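Local coordinates for protein Nrps/pks (Streptomyces albus, PDB 4OPE) that probably catalyses chain-elongating decarboxylative condensation as a ketosynthase domain of the "AT-less" polyketide synthase machinery that makes oxazolomycin, at residues A15-K20 with E95-Q100; M358-K363 with A417-F422; E380-H385 with L395-A400; C451-R456 with E463-T468. One frame throughout, in Å; residues are numbered along the deposited sequence.

Contact 1: residues A15-K20 with E95-Q100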
# COMPACT_ATOMS: atom_id res chain seq x y z
N ALA A 15 0.86 11.63 -16.85
CA ALA A 15 0.54 12.97 -16.43
C ALA A 15 1.17 13.28 -15.09
O ALA A 15 1.49 12.37 -14.33
CB ALA A 15 -0.96 13.12 -16.38
N GLY A 16 1.39 14.55 -14.80
CA GLY A 16 2.12 14.95 -13.60
C GLY A 16 2.26 16.45 -13.37
O GLY A 16 2.22 17.22 -14.31
N ARG A 17 2.40 16.85 -12.11
CA ARG A 17 2.87 18.19 -11.78
C ARG A 17 4.07 18.04 -10.91
O ARG A 17 4.07 17.24 -10.00
CB ARG A 17 1.83 18.94 -10.98
CG ARG A 17 0.53 19.08 -11.70
CD ARG A 17 -0.58 19.50 -10.77
NE ARG A 17 -0.32 20.83 -10.23
CZ ARG A 17 -1.04 21.40 -9.27
NH1 ARG A 17 -2.07 20.76 -8.74
NH2 ARG A 17 -0.71 22.60 -8.83
N TYR A 18 5.07 18.86 -11.18
CA TYR A 18 6.30 18.87 -10.41
C TYR A 18 6.70 20.33 -10.17
O TYR A 18 6.02 21.25 -10.66
CB TYR A 18 7.36 18.08 -11.18
CG TYR A 18 6.90 16.67 -11.42
CD1 TYR A 18 6.82 15.76 -10.37
CD2 TYR A 18 6.48 16.25 -12.65
CE1 TYR A 18 6.38 14.47 -10.57
CE2 TYR A 18 6.03 14.94 -12.86
CZ TYR A 18 5.98 14.06 -11.81
OH TYR A 18 5.54 12.77 -12.00
N PRO A 19 7.76 20.57 -9.38
CA PRO A 19 8.15 21.92 -9.08
C PRO A 19 8.38 22.75 -10.33
O PRO A 19 9.16 22.34 -11.20
CB PRO A 19 9.43 21.73 -8.31
CG PRO A 19 9.18 20.48 -7.57
CD PRO A 19 8.52 19.61 -8.58
N LYS A 20 7.67 23.90 -10.41
CA LYS A 20 7.75 24.81 -11.52
C LYS A 20 7.24 24.19 -12.82
O LYS A 20 7.56 24.66 -13.91
CB LYS A 20 9.20 25.30 -11.67
CG LYS A 20 9.68 26.03 -10.44
CD LYS A 20 10.89 26.86 -10.78
CE LYS A 20 11.36 27.67 -9.58
NZ LYS A 20 10.31 28.62 -9.11
N GLU A 95 -4.99 13.90 -1.91
CA GLU A 95 -6.20 13.28 -2.47
C GLU A 95 -6.80 14.13 -3.60
O GLU A 95 -7.18 13.64 -4.63
CB GLU A 95 -7.23 13.10 -1.36
CG GLU A 95 -8.47 12.31 -1.74
CD GLU A 95 -9.32 11.88 -0.53
OE1 GLU A 95 -9.06 12.30 0.63
OE2 GLU A 95 -10.27 11.12 -0.73
N ARG A 96 -6.81 15.42 -3.43
CA ARG A 96 -7.42 16.27 -4.41
C ARG A 96 -6.62 16.37 -5.69
O ARG A 96 -7.15 16.33 -6.79
CB ARG A 96 -7.56 17.65 -3.82
CG ARG A 96 -8.28 17.67 -2.46
CD ARG A 96 -8.47 19.10 -2.01
NE ARG A 96 -7.95 19.34 -0.68
CZ ARG A 96 -7.31 20.44 -0.33
NH1 ARG A 96 -7.02 21.40 -1.20
NH2 ARG A 96 -6.95 20.57 0.92
N ILE A 97 -5.32 16.54 -5.53
CA ILE A 97 -4.44 16.71 -6.66
C ILE A 97 -4.36 15.45 -7.48
O ILE A 97 -4.33 15.49 -8.71
CB ILE A 97 -3.07 17.16 -6.18
CG1 ILE A 97 -3.21 18.61 -5.72
CG2 ILE A 97 -2.04 17.01 -7.28
CD1 ILE A 97 -1.94 19.22 -5.20
N PHE A 98 -4.31 14.32 -6.80
CA PHE A 98 -4.27 13.08 -7.52
C PHE A 98 -5.53 12.84 -8.39
O PHE A 98 -5.47 12.23 -9.45
CB PHE A 98 -4.05 11.93 -6.56
CG PHE A 98 -3.66 10.67 -7.22
CD1 PHE A 98 -2.49 10.59 -7.95
CD2 PHE A 98 -4.44 9.58 -7.13
CE1 PHE A 98 -2.12 9.42 -8.59
CE2 PHE A 98 -4.06 8.40 -7.77
CZ PHE A 98 -2.91 8.33 -8.51
N LEU A 99 -6.67 13.36 -7.95
CA LEU A 99 -7.86 13.26 -8.75
C LEU A 99 -7.70 14.02 -10.06
O LEU A 99 -8.00 13.50 -11.15
CB LEU A 99 -9.04 13.82 -8.02
CG LEU A 99 -9.84 12.87 -7.17
CD1 LEU A 99 -10.74 13.74 -6.33
CD2 LEU A 99 -10.66 11.91 -8.01
N GLN A 100 -7.19 15.24 -9.97
CA GLN A 100 -6.95 15.99 -11.19
C GLN A 100 -5.88 15.30 -12.07
O GLN A 100 -6.03 15.25 -13.29
CB GLN A 100 -6.62 17.44 -10.89
CG GLN A 100 -7.76 18.12 -10.09
CD GLN A 100 -7.43 19.57 -9.70
OE1 GLN A 100 -6.30 19.91 -9.57
NE2 GLN A 100 -8.44 20.39 -9.48
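Arg17 lays one end of its guanidinium against the branched side chain of Ile97, the two side chains roughly perpendicular. NH1 of Arg17 does all the close touching. Arg17 NH1 stands 3.9 Å from Ile97 CD1 and 4.0 Å from Ile97 CG2, so the whole branched end meets a single nitrogen. The approach to the guanidinium is oblique. The Arg17 chain starts with CG beside the backbone N and then bends at chi3 (64°), which turns the guanidinium across the isoleucine. Gln100, one helical turn beyond Ile97, adds a looser neighbour, its OE1 4.4 Å from Arg17 NH1. In the thiolase-type fold of ketosynthases, this joins the end of strand 9-17, an inner strand of the large mixed sheet, to helix 93-108. Strand 9-17 is still held there by backbone pairing of Arg17 with Ser243. The polar end of Arg17 has its stronger partner outside the two segments, where NH2 donates to the backbone oxygen of Asp72; an ion pair from NE to Asp22 is long and weak. Gln100 also packs on Phe76, Phe81 and Phe570.

Contact 2: residues M358-K363 with A417-F422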
# COMPACT_ATOMS: atom_id res chain seq x y z
N MSE A 358 7.77 8.51 -9.90
CA MSE A 358 7.00 9.11 -10.99
C MSE A 358 7.74 10.21 -11.71
O MSE A 358 7.70 10.26 -12.94
CB MSE A 358 5.62 9.71 -10.62
CG MSE A 358 4.53 8.69 -10.34
SE MSE A 358 4.18 7.70 -11.98
CE MSE A 358 4.20 5.86 -11.29
N ALA A 359 8.38 11.13 -10.98
CA ALA A 359 9.24 12.15 -11.63
C ALA A 359 10.29 11.45 -12.49
O ALA A 359 10.58 11.87 -13.62
CB ALA A 359 9.94 13.03 -10.60
N ALA A 360 10.86 10.38 -11.94
CA ALA A 360 11.98 9.72 -12.56
C ALA A 360 11.50 9.06 -13.87
O ALA A 360 12.10 9.18 -14.95
CB ALA A 360 12.57 8.69 -11.61
N LEU A 361 10.38 8.36 -13.75
CA LEU A 361 9.81 7.60 -14.82
C LEU A 361 9.35 8.52 -15.91
O LEU A 361 9.51 8.24 -17.09
CB LEU A 361 8.67 6.89 -14.20
CG LEU A 361 7.72 6.05 -14.97
CD1 LEU A 361 8.56 5.04 -15.70
CD2 LEU A 361 6.84 5.34 -13.95
N THR A 362 8.75 9.64 -15.53
CA THR A 362 8.25 10.61 -16.47
C THR A 362 9.41 11.21 -17.23
O THR A 362 9.38 11.37 -18.46
CB THR A 362 7.45 11.70 -15.76
OG1 THR A 362 6.33 11.10 -15.11
CG2 THR A 362 6.92 12.73 -16.72
N LYS A 363 10.49 11.50 -16.52
CA LYS A 363 11.67 12.02 -17.19
C LYS A 363 12.16 11.08 -18.26
O LYS A 363 12.53 11.51 -19.30
CB LYS A 363 12.77 12.25 -16.20
CG LYS A 363 14.00 12.86 -16.80
CD LYS A 363 15.20 12.28 -16.09
CE LYS A 363 16.37 13.21 -16.14
NZ LYS A 363 17.58 12.51 -15.59
N ALA A 417 15.96 2.03 -20.99
CA ALA A 417 16.34 2.73 -19.82
C ALA A 417 15.94 1.95 -18.60
O ALA A 417 15.02 1.11 -18.62
CB ALA A 417 15.72 4.10 -19.79
N ALA A 418 16.67 2.23 -17.54
CA ALA A 418 16.44 1.58 -16.30
C ALA A 418 16.34 2.65 -15.23
O ALA A 418 17.07 3.62 -15.27
CB ALA A 418 17.60 0.63 -16.01
N ILE A 419 15.45 2.43 -14.28
CA ILE A 419 15.13 3.43 -13.25
C ILE A 419 15.11 2.79 -11.90
O ILE A 419 14.44 1.78 -11.72
CB ILE A 419 13.74 4.01 -13.49
CG1 ILE A 419 13.63 4.37 -14.96
CG2 ILE A 419 13.49 5.20 -12.55
CD1 ILE A 419 12.29 4.95 -15.35
N SER A 420 15.82 3.41 -10.96
CA SER A 420 15.93 2.95 -9.57
C SER A 420 15.25 3.89 -8.58
O SER A 420 15.27 5.10 -8.72
CB SER A 420 17.38 2.86 -9.14
OG SER A 420 18.09 1.79 -9.75
N ALA A 421 14.68 3.30 -7.55
CA ALA A 421 14.20 4.02 -6.42
C ALA A 421 14.37 3.16 -5.16
O ALA A 421 13.85 2.04 -5.08
CB ALA A 421 12.76 4.36 -6.64
N PHE A 422 15.08 3.73 -4.18
CA PHE A 422 15.42 3.07 -2.92
C PHE A 422 14.84 3.83 -1.73
O PHE A 422 15.23 4.93 -1.42
CB PHE A 422 16.94 3.01 -2.77
CG PHE A 422 17.62 2.39 -3.95
CD1 PHE A 422 17.18 1.20 -4.46
CD2 PHE A 422 18.67 3.03 -4.55
CE1 PHE A 422 17.80 0.62 -5.53
CE2 PHE A 422 19.29 2.46 -5.65
CZ PHE A 422 18.86 1.24 -6.12
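Met358 O is gripped twice from one turn onward, by Thr362 N at 2.9 Å and by Thr362 OG1 at 2.7 Å, inside the helical turn whose Ala360 and Leu361 press on Ile419. The two donors come from opposite faces of the carbonyl plane, the hydroxyl tilted 34° from it. Met358 is present as selenomethionine. The helix, 356-370, lies against the mixed sheet, as expected of a core helix of the thiolase fold, and meets strand 416-422. Thr362 turns its CB away from that strand, and its side chain packs on Leu24 and Phe27 of helix 24-33. The contact with the strand is wholly apolar and buried, and Ile419 carries all of it by spreading its two branches. Ile419 CG2, opposite the backbone N, meets Ala360 CB at 3.7 Å. CG1 instead lies beside that nitrogen (chi1 -47°) and extends CD1 toward Leu361. The side chain of Leu361 lies athwart that of Ile419. Leu361 also touches Leu433 of the neighbouring strand 427-434 and Leu183 of helix 178-192. Ile419 CD1 is the methyl that reaches the helix backbone, lying 3.7 Å from Leu361 CA as well as 3.7 Å from Leu361 CD1.

Contact 3: residues E380-H385 with L395-A400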
# COMPACT_ATOMS: atom_id res chain seq x y z
N GLU A 380 29.15 19.47 -11.41
CA GLU A 380 30.23 20.07 -12.21
C GLU A 380 31.52 19.40 -11.85
O GLU A 380 32.32 19.09 -12.74
CB GLU A 380 30.34 21.59 -11.99
CG GLU A 380 29.04 22.36 -12.27
CD GLU A 380 28.03 22.34 -11.09
OE1 GLU A 380 28.19 21.58 -10.09
OE2 GLU A 380 27.04 23.10 -11.18
N ARG A 381 31.71 19.14 -10.55
CA ARG A 381 32.77 18.24 -10.08
C ARG A 381 32.09 17.02 -9.51
O ARG A 381 31.15 17.10 -8.74
CB ARG A 381 33.64 18.90 -9.02
CG ARG A 381 34.19 20.25 -9.41
CD ARG A 381 34.92 20.98 -8.29
NE ARG A 381 35.92 20.17 -7.58
CZ ARG A 381 37.03 19.69 -8.12
NH1 ARG A 381 37.31 19.91 -9.40
NH2 ARG A 381 37.89 18.98 -7.39
N LEU A 382 32.58 15.86 -9.90
CA LEU A 382 31.99 14.64 -9.43
C LEU A 382 32.33 14.38 -8.02
O LEU A 382 33.32 14.86 -7.51
CB LEU A 382 32.53 13.46 -10.20
CG LEU A 382 32.04 13.28 -11.63
CD1 LEU A 382 32.56 11.92 -12.05
CD2 LEU A 382 30.52 13.36 -11.76
N ASN A 383 31.51 13.57 -7.39
CA ASN A 383 31.87 13.00 -6.13
C ASN A 383 33.07 12.14 -6.39
O ASN A 383 32.98 11.20 -7.17
CB ASN A 383 30.73 12.16 -5.62
CG ASN A 383 31.02 11.48 -4.33
OD1 ASN A 383 32.15 11.16 -4.04
ND2 ASN A 383 29.98 11.22 -3.57
N PRO A 384 34.20 12.44 -5.74
CA PRO A 384 35.44 11.72 -5.99
C PRO A 384 35.49 10.36 -5.37
O PRO A 384 36.37 9.60 -5.74
CB PRO A 384 36.49 12.61 -5.34
CG PRO A 384 35.77 13.27 -4.25
CD PRO A 384 34.36 13.47 -4.70
N HIS A 385 34.56 10.04 -4.46
CA HIS A 385 34.57 8.70 -3.83
C HIS A 385 33.74 7.64 -4.56
O HIS A 385 33.53 6.56 -4.01
CB HIS A 385 34.05 8.79 -2.39
CG HIS A 385 34.66 9.90 -1.62
ND1 HIS A 385 33.92 10.94 -1.09
CD2 HIS A 385 35.95 10.15 -1.30
CE1 HIS A 385 34.72 11.79 -0.48
NE2 HIS A 385 35.96 11.34 -0.61
N LEU A 395 28.15 10.62 -15.96
CA LEU A 395 27.15 11.52 -15.57
C LEU A 395 26.80 12.32 -16.80
O LEU A 395 27.64 12.77 -17.51
CB LEU A 395 27.63 12.38 -14.41
CG LEU A 395 26.66 12.84 -13.32
CD1 LEU A 395 26.32 14.29 -13.56
CD2 LEU A 395 25.39 12.02 -13.18
N GLN A 396 25.53 12.45 -17.07
CA GLN A 396 25.06 13.18 -18.20
C GLN A 396 24.83 14.60 -17.78
O GLN A 396 23.79 14.91 -17.23
CB GLN A 396 23.76 12.55 -18.67
CG GLN A 396 23.21 13.20 -19.92
CD GLN A 396 24.09 12.96 -21.10
OE1 GLN A 396 24.50 11.85 -21.38
NE2 GLN A 396 24.39 14.01 -21.79
N ARG A 397 25.79 15.46 -18.06
CA ARG A 397 25.75 16.82 -17.60
C ARG A 397 25.29 17.78 -18.65
O ARG A 397 25.06 18.93 -18.35
CB ARG A 397 27.14 17.26 -17.18
CG ARG A 397 27.74 16.42 -16.06
CD ARG A 397 28.98 17.13 -15.51
NE ARG A 397 30.17 16.44 -15.94
CZ ARG A 397 31.10 15.95 -15.16
NH1 ARG A 397 31.02 16.09 -13.84
NH2 ARG A 397 32.12 15.32 -15.70
N ASP A 398 25.18 17.33 -19.89
CA ASP A 398 24.80 18.23 -20.97
C ASP A 398 23.61 17.71 -21.76
O ASP A 398 23.45 16.50 -21.92
CB ASP A 398 25.99 18.43 -21.91
CG ASP A 398 27.06 19.32 -21.31
OD1 ASP A 398 26.69 20.40 -20.78
OD2 ASP A 398 28.27 18.95 -21.38
N LEU A 399 22.78 18.62 -22.25
CA LEU A 399 21.76 18.26 -23.21
C LEU A 399 22.44 17.60 -24.42
O LEU A 399 23.47 18.08 -24.92
CB LEU A 399 21.01 19.50 -23.66
CG LEU A 399 19.92 19.19 -24.70
CD1 LEU A 399 18.86 18.30 -24.04
CD2 LEU A 399 19.31 20.45 -25.29
N ALA A 400 21.90 16.50 -24.89
CA ALA A 400 22.53 15.83 -26.00
C ALA A 400 21.59 14.83 -26.64
O ALA A 400 20.65 14.34 -26.01
CB ALA A 400 23.84 15.17 -25.58
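Arg397 sets a charged nitrogen against a leucine methyl: its NH1 lies 3.5 Å from Leu382 CD2 and 3.7 Å from Leu382 CG. Arg397 NH1 also lies 3.4 Å from Glu380 O, but the angle is too poor for a hydrogen bond. It donates instead to the backbone oxygen of Ala379, the residue just before the segment 380-385. This surface contact joins the loop that precedes strand 393-395 in the chain to the end of that strand and the loop after it; the strand forms one border of the large mixed sheet of the ketosynthase fold within this chain. Leu395 ends that strand, and the backbone of the next residue, Gln396, still pairs with Ile342 of strand 340-343. The Arg397 chain leaves its backbone with CG beside N (chi1 -60°) and bends at chi3, carrying the guanidinium toward the opposite loop, where Glu380 O and Leu382 both approach it obliquely. Across the contact Leu382 meets both the guanidinium and Leu395, the two leucine side chains running alongside one another and pointing opposite ways; on its own side it packs on Leu388. Leu395 also packs on Phe230, Ser376, Ala379 and Ile342, whereas Arg397 is exposed. Each loop also braces itself. Asn383 OD1 accepts from His385 N at 2.7 Å in an Asx turn, and in the other loop Gln396 NE2 donates to Asp398 O at 2.7 Å, in the carbonyl plane. Against Leu395 the touch of Leu382 is made by CD2, which stands 4.0 Å from Leu395 CB.

Contact 4: residues C451-R456 with E463-T468; sequences CALSAR and EHTART
Leu453 is the tightly packed part of this contact, wedged between His464 and Thr465, whereas around Ser454 the two segments meet partly through a water. The two methyls of Leu453 divide the work. Leu453 CD2 goes to the imidazole, 3.5 Å from His464 NE2, in an oblique approach. Leu453 CD1 goes to the neighbouring helical position, 3.7 Å from Thr465 OG1, where the two side chains cross at about a right angle. That hydroxyl is bonded to Leu461 O, one turn back in its own helix. Farther along, the fit is looser, with Thr468 OG1 4.4 Å from Leu453 CD2. Thr468 OG1 donates to His464 O at 2.9 Å, and Thr468 N reaches that oxygen from the opposite face. Strand 449-455 is an edge strand, within this chain, of a three-stranded antiparallel sheet, and helix 458-473 folds back across it; the axes of strand 451-455 and helix 463-468 approach to 9.0 Å, at 139° between their N-to-C directions. A small antiparallel sheet flanked by helices after the condensing domain is consistent with the linker domain that follows ketosynthases in modular polyketide synthases. Leu512 and Leu516 of helix 505-516 close over the threonines. On the water-bridged side, His464 has its CG anti to the backbone N (chi1 -173°), which carries the ring toward the strand. His464 NE2 is hydrogen-bonded to water 1 at 2.9 Å, and the water accepts from Ser454 N at 3.0 Å, bridging ring and strand backbone. His464 CD2 also lies 3.6 Å from Ser454 O. Ser454 turns its CB away from the helix, and its OG bonds to Met494 N.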
# COMPACT_ATOMS: atom_id res chain seq x y z
N CYS A 451 -12.87 21.01 -34.90
CA CYS A 451 -12.28 21.10 -33.60
C CYS A 451 -13.41 21.20 -32.61
O CYS A 451 -14.15 22.18 -32.59
CB CYS A 451 -11.44 22.36 -33.46
SG CYS A 451 -11.07 22.87 -31.75
N ALA A 452 -13.53 20.22 -31.75
CA ALA A 452 -14.67 20.20 -30.87
C ALA A 452 -14.20 20.26 -29.40
O ALA A 452 -13.44 19.41 -28.95
CB ALA A 452 -15.47 18.94 -31.16
N LEU A 453 -14.63 21.28 -28.67
CA LEU A 453 -14.20 21.52 -27.30
C LEU A 453 -15.41 21.53 -26.42
O LEU A 453 -16.49 21.92 -26.87
CB LEU A 453 -13.56 22.88 -27.15
CG LEU A 453 -12.29 23.19 -27.94
CD1 LEU A 453 -11.76 24.57 -27.58
CD2 LEU A 453 -11.23 22.19 -27.60
N SER A 454 -15.25 21.11 -25.16
CA SER A 454 -16.29 21.27 -24.19
C SER A 454 -15.72 21.50 -22.83
O SER A 454 -14.56 21.21 -22.58
CB SER A 454 -17.25 20.06 -24.15
OG SER A 454 -16.60 18.85 -23.81
N ALA A 455 -16.55 22.00 -21.95
CA ALA A 455 -16.16 22.22 -20.61
C ALA A 455 -17.41 22.19 -19.74
O ALA A 455 -18.54 22.22 -20.23
CB ALA A 455 -15.43 23.55 -20.49
N ARG A 456 -17.21 22.13 -18.43
CA ARG A 456 -18.31 22.03 -17.50
C ARG A 456 -19.10 23.32 -17.38
O ARG A 456 -20.27 23.27 -17.03
CB ARG A 456 -17.81 21.65 -16.14
CG ARG A 456 -18.86 21.04 -15.27
CD ARG A 456 -18.22 20.67 -13.97
NE ARG A 456 -19.23 20.40 -12.96
CZ ARG A 456 -19.72 21.29 -12.12
NH1 ARG A 456 -19.30 22.55 -12.12
NH2 ARG A 456 -20.63 20.89 -11.25
N GLU A 463 -11.27 29.35 -20.63
CA GLU A 463 -9.86 29.06 -20.34
C GLU A 463 -9.33 28.04 -21.32
O GLU A 463 -8.29 28.23 -21.95
CB GLU A 463 -9.67 28.51 -18.93
CG GLU A 463 -8.93 29.40 -17.95
CD GLU A 463 -8.19 28.60 -16.88
OE1 GLU A 463 -8.82 27.77 -16.17
OE2 GLU A 463 -6.96 28.80 -16.73
N HIS A 464 -10.10 26.97 -21.48
CA HIS A 464 -9.75 25.87 -22.38
C HIS A 464 -9.46 26.32 -23.82
O HIS A 464 -8.42 25.98 -24.41
CB HIS A 464 -10.87 24.84 -22.29
CG HIS A 464 -10.61 23.58 -23.02
ND1 HIS A 464 -9.37 23.01 -23.08
CD2 HIS A 464 -11.46 22.77 -23.70
CE1 HIS A 464 -9.45 21.89 -23.79
NE2 HIS A 464 -10.71 21.72 -24.18
N THR A 465 -10.36 27.14 -24.35
CA THR A 465 -10.20 27.73 -25.68
C THR A 465 -8.92 28.52 -25.76
O THR A 465 -8.13 28.35 -26.69
CB THR A 465 -11.39 28.63 -26.04
OG1 THR A 465 -12.59 27.84 -26.14
CG2 THR A 465 -11.19 29.31 -27.38
N ALA A 466 -8.68 29.36 -24.78
CA ALA A 466 -7.43 30.14 -24.70
C ALA A 466 -6.16 29.27 -24.64
O ALA A 466 -5.16 29.55 -25.31
CB ALA A 466 -7.47 31.09 -23.48
N ARG A 467 -6.19 28.23 -23.80
CA ARG A 467 -5.01 27.38 -23.65
C ARG A 467 -4.73 26.66 -24.94
O ARG A 467 -3.58 26.48 -25.31
CB ARG A 467 -5.25 26.39 -22.54
CG ARG A 467 -5.16 26.98 -21.15
CD ARG A 467 -5.94 26.19 -20.11
NE ARG A 467 -5.62 24.77 -20.11
CZ ARG A 467 -4.52 24.23 -19.55
NH1 ARG A 467 -4.34 22.91 -19.61
NH2 ARG A 467 -3.60 24.99 -18.93
N THR A 468 -5.79 26.24 -25.62
CA THR A 468 -5.66 25.51 -26.86
C THR A 468 -5.09 26.38 -28.01
O THR A 468 -4.15 25.99 -28.73
CB THR A 468 -7.05 24.92 -27.26
OG1 THR A 468 -7.47 23.97 -26.26
CG2 THR A 468 -6.97 24.24 -28.62
O HOH W 1 -12.62 19.70 -24.82

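From the N terminus, contact 1 closes first, returning helix 93-108 to the end of strand 9-17. Contact 2 opens much later, bringing strand 416-422 back to helix 356-370, and contact 3 is nested inside its loop, bringing together the chain before and after strand 393-395. Contact 4 follows in series as a short return that lays helix 458-473 on strand 449-455 of a separate three-stranded sheet. Contacts 1 and 2 reach the same mixed sheet and touch through Tyr18, whose OH packs on Met358, Ala359 and Thr362. Contact 3 sits at the border of that sheet; contacts 3 and 4 lie on opposite sides of the chain's centre, their own centres about 43 Å apart.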